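Local coordinates for protein methyl-coenzyme M reductase subunit gamma (Methanosarcina barkeri, PDB 1E6Y) that forms the gamma subunit of the nickel-containing F430 enzyme that releases methane from methyl-coenzyme M, with coenzyme B as reductant, at residues 17-25 / 100-108. Numbering follows the deposited sequence.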
loop_
_atom_site.group_PDB
_atom_site.type_symbol
_atom_site.label_atom_id
_atom_site.label_comp_id
_atom_site.label_asym_id
_atom_site.label_seq_id
_atom_site.Cartn_x
_atom_site.Cartn_y
_atom_site.Cartn_z
ATOM N N ARG C 17 4.245 43.245 23.016
ATOM C CA ARG C 17 3.785 42.511 21.826
ATOM C C ARG C 17 3.223 43.442 20.766
ATOM O O ARG C 17 3.621 43.371 19.601
ATOM C CB ARG C 17 2.764 41.454 22.235
ATOM C CG ARG C 17 3.458 40.280 22.917
ATOM C CD ARG C 17 2.444 39.279 23.449
ATOM N NE ARG C 17 3.183 38.149 24.022
ATOM C CZ ARG C 17 2.684 36.944 24.243
ATOM N NH1 ARG C 17 3.500 36.034 24.788
ATOM N NH2 ARG C 17 1.429 36.635 23.963
ATOM N N ARG C 18 2.366 44.396 21.159
ATOM C CA ARG C 18 1.923 45.397 20.184
ATOM C C ARG C 18 3.016 46.260 19.601
ATOM O O ARG C 18 2.952 46.633 18.422
ATOM C CB ARG C 18 0.825 46.261 20.820
ATOM C CG ARG C 18 -0.438 45.472 21.124
ATOM C CD ARG C 18 -1.574 46.421 21.503
ATOM N NE ARG C 18 -1.417 46.884 22.887
ATOM C CZ ARG C 18 -1.878 46.246 23.946
ATOM N NH1 ARG C 18 -1.673 46.771 25.157
ATOM N NH2 ARG C 18 -2.551 45.102 23.875
ATOM N N LYS C 19 4.046 46.561 20.387
ATOM C CA LYS C 19 5.198 47.303 19.877
ATOM C C LYS C 19 5.934 46.522 18.789
ATOM O O LYS C 19 6.273 47.071 17.740
ATOM C CB LYS C 19 6.167 47.636 21.012
ATOM C CG LYS C 19 5.732 48.808 21.868
ATOM C CD LYS C 19 6.747 49.095 22.956
ATOM C CE LYS C 19 6.280 50.227 23.852
ATOM N NZ LYS C 19 7.267 50.512 24.926
ATOM N N HIS C 20 6.136 45.229 19.026
ATOM C CA HIS C 20 6.812 44.361 18.067
ATOM C C HIS C 20 5.994 44.178 16.792
ATOM O O HIS C 20 6.517 44.321 15.688
ATOM C CB HIS C 20 7.103 42.998 18.704
ATOM C CG HIS C 20 8.172 43.040 19.752
ATOM N ND1 HIS C 20 8.960 41.950 20.057
ATOM C CD2 HIS C 20 8.600 44.046 20.551
ATOM C CE1 HIS C 20 9.826 42.285 20.998
ATOM N NE2 HIS C 20 9.629 43.551 21.314
ATOM N N MET C 21 4.697 43.925 16.950
ATOM C CA MET C 21 3.808 43.725 15.808
ATOM C C MET C 21 3.691 44.976 14.946
ATOM O O MET C 21 3.732 44.894 13.717
ATOM C CB MET C 21 2.418 43.306 16.284
ATOM C CG MET C 21 2.379 41.943 16.953
ATOM S SD MET C 21 0.723 41.500 17.487
ATOM C CE MET C 21 0.072 40.729 15.995
ATOM N N SER C 22 3.563 46.134 15.590
ATOM C CA SER C 22 3.404 47.396 14.874
ATOM C C SER C 22 4.734 47.983 14.404
ATOM O O SER C 22 4.755 48.982 13.685
ATOM C CB SER C 22 2.672 48.415 15.752
ATOM O OG SER C 22 3.458 48.785 16.870
ATOM N N GLY C 23 5.838 47.385 14.844
ATOM C CA GLY C 23 7.153 47.842 14.423
ATOM C C GLY C 23 7.613 49.116 15.112
ATOM O O GLY C 23 8.577 49.749 14.680
ATOM N N LYS C 24 6.929 49.492 16.187
ATOM C CA LYS C 24 7.318 50.654 16.976
ATOM C C LYS C 24 8.344 50.242 18.027
ATOM O O LYS C 24 8.005 49.962 19.177
ATOM C CB LYS C 24 6.080 51.280 17.621
ATOM C CG LYS C 24 5.129 51.883 16.595
ATOM C CD LYS C 24 3.836 52.374 17.219
ATOM C CE LYS C 24 2.906 52.920 16.142
ATOM N NZ LYS C 24 1.682 53.560 16.711
ATOM N N LEU C 25 9.592 50.131 17.586
ATOM C CA LEU C 25 10.665 49.567 18.393
ATOM C C LEU C 25 11.755 50.604 18.618
ATOM O O LEU C 25 12.277 51.179 17.662
ATOM C CB LEU C 25 11.268 48.351 17.684
ATOM C CG LEU C 25 10.344 47.167 17.404
ATOM C CD1 LEU C 25 10.982 46.239 16.385
ATOM C CD2 LEU C 25 10.063 46.430 18.697
ATOM N N PHE C 100 6.283 36.514 17.681
ATOM C CA PHE C 100 6.194 37.963 17.606
ATOM C C PHE C 100 7.310 38.610 16.807
ATOM O O PHE C 100 7.104 39.677 16.226
ATOM C CB PHE C 100 6.077 38.565 19.005
ATOM C CG PHE C 100 4.734 38.338 19.624
ATOM C CD1 PHE C 100 4.476 37.164 20.326
ATOM C CD2 PHE C 100 3.678 39.200 19.342
ATOM C CE1 PHE C 100 3.179 36.842 20.725
ATOM C CE2 PHE C 100 2.375 38.890 19.739
ATOM C CZ PHE C 100 2.125 37.707 20.429
ATOM N N ARG C 101 8.430 37.904 16.642
ATOM C CA ARG C 101 9.354 38.273 15.580
ATOM C C ARG C 101 8.724 38.052 14.198
ATOM O O ARG C 101 8.906 38.855 13.297
ATOM C CB ARG C 101 10.647 37.467 15.650
ATOM C CG ARG C 101 11.571 37.849 16.812
ATOM C CD ARG C 101 12.944 37.281 16.481
ATOM N NE ARG C 101 13.953 37.455 17.516
ATOM C CZ ARG C 101 14.790 38.484 17.589
ATOM N NH1 ARG C 101 14.767 39.448 16.687
ATOM N NH2 ARG C 101 15.664 38.466 18.600
ATOM N N SER C 102 8.007 36.946 14.035
ATOM C CA SER C 102 7.377 36.643 12.756
ATOM C C SER C 102 6.264 37.628 12.404
ATOM O O SER C 102 6.140 38.036 11.245
ATOM C CB SER C 102 6.840 35.213 12.762
ATOM O OG SER C 102 7.910 34.290 12.681
ATOM N N TYR C 103 5.497 38.050 13.410
ATOM C CA TYR C 103 4.466 39.074 13.221
ATOM C C TYR C 103 5.104 40.400 12.838
ATOM O O TYR C 103 4.631 41.087 11.939
ATOM C CB TYR C 103 3.645 39.272 14.501
ATOM C CG TYR C 103 2.913 38.041 14.980
ATOM C CD1 TYR C 103 2.570 37.011 14.099
ATOM C CD2 TYR C 103 2.624 37.872 16.331
ATOM C CE1 TYR C 103 1.968 35.839 14.560
ATOM C CE2 TYR C 103 2.029 36.708 16.802
ATOM C CZ TYR C 103 1.706 35.693 15.914
ATOM O OH TYR C 103 1.162 34.528 16.402
ATOM N N PHE C 104 6.178 40.753 13.540
ATOM C CA PHE C 104 6.973 41.929 13.212
ATOM C C PHE C 104 7.365 41.945 11.729
ATOM O O PHE C 104 7.168 42.947 11.040
ATOM C CB PHE C 104 8.225 41.966 14.101
ATOM C CG PHE C 104 9.307 42.882 13.601
ATOM C CD1 PHE C 104 9.157 44.264 13.672
ATOM C CD2 PHE C 104 10.469 42.359 13.042
ATOM C CE1 PHE C 104 10.150 45.115 13.189
ATOM C CE2 PHE C 104 11.467 43.201 12.558
ATOM C CZ PHE C 104 11.307 44.580 12.631
ATOM N N ALA C 105 7.873 40.817 11.239
ATOM C CA ALA C 105 8.333 40.714 9.857
ATOM C C ALA C 105 7.173 40.767 8.865
ATOM O O ALA C 105 7.205 41.544 7.912
ATOM C CB ALA C 105 9.134 39.429 9.663
ATOM N N ALA C 106 6.116 40.010 9.148
ATOM C CA ALA C 106 4.960 39.916 8.253
ATOM C C ALA C 106 4.216 41.244 8.102
ATOM O O ALA C 106 3.732 41.575 7.019
ATOM C CB ALA C 106 4.003 38.841 8.751
ATOM N N ILE C 107 4.125 41.996 9.196
ATOM C CA ILE C 107 3.353 43.235 9.221
ATOM C C ILE C 107 4.135 44.424 8.651
ATOM O O ILE C 107 3.559 45.280 7.979
ATOM C CB ILE C 107 2.883 43.556 10.667
ATOM C CG1 ILE C 107 1.833 42.530 11.102
ATOM C CG2 ILE C 107 2.304 44.969 10.752
ATOM C CD1 ILE C 107 1.529 42.545 12.587
ATOM N N ASN C 108 5.450 44.432 8.845
ATOM C CA ASN C 108 6.237 45.637 8.590
ATOM C C ASN C 108 7.171 45.571 7.384
ATOM O O ASN C 108 7.724 46.594 6.970
ATOM C CB ASN C 108 7.036 46.008 9.841
ATOM C CG ASN C 108 6.144 46.325 11.019
ATOM O OD1 ASN C 108 5.479 47.360 11.042
ATOM N ND2 ASN C 108 6.093 45.420 11.986
#
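The extended side chain of R17 lies across one face of the F100 ring, with R17 CG 3.7 Å from the ring centroid, almost on its normal. Further out, the guanidinium is tilted 27° from the ring plane and rides over the F100 CE1 rim. Y103 CE2 lies over the opposite face of F100, toward its rim. The end of the M21 side chain lies close to both aromatics: M21 SD makes Met-aromatic contacts with both rings, edge-on to F100, 3.8 Å from F100 CE2, and oblique to Y103. A bend at chi3 sets M21 CE 3.8 Å from Y103 CD2. One turn on from F100, F104 has its CG anti to the backbone N (chi1 163°), turning the ring edge to H20 O, while L25 CD1 packs against F104 CE1 at 3.5 Å. These contacts illustrate close helix-helix packing: the segment axes approach to 7.6 Å at 37°, and helix 12-22 ends against its partner in a Schellman motif, with G23 at positive phi. At that terminus, N108 ND2 bonds M21 O at 3.0 Å from above the carbonyl plane, and also F104 O, on an in-plane lone pair. The amide thus joins a carbonyl of each helix, and an alanine here would probably leave M21 O without this cross-helix donor, weakening the tie at the end of helix 12-22. In the second shell, T213 O accepts from R17 NE, and R17 NH2 bonds the backbone of another protein chain. Y103 OH bonds D333 of the neighbouring beta subunit, whose I334 packs on I107.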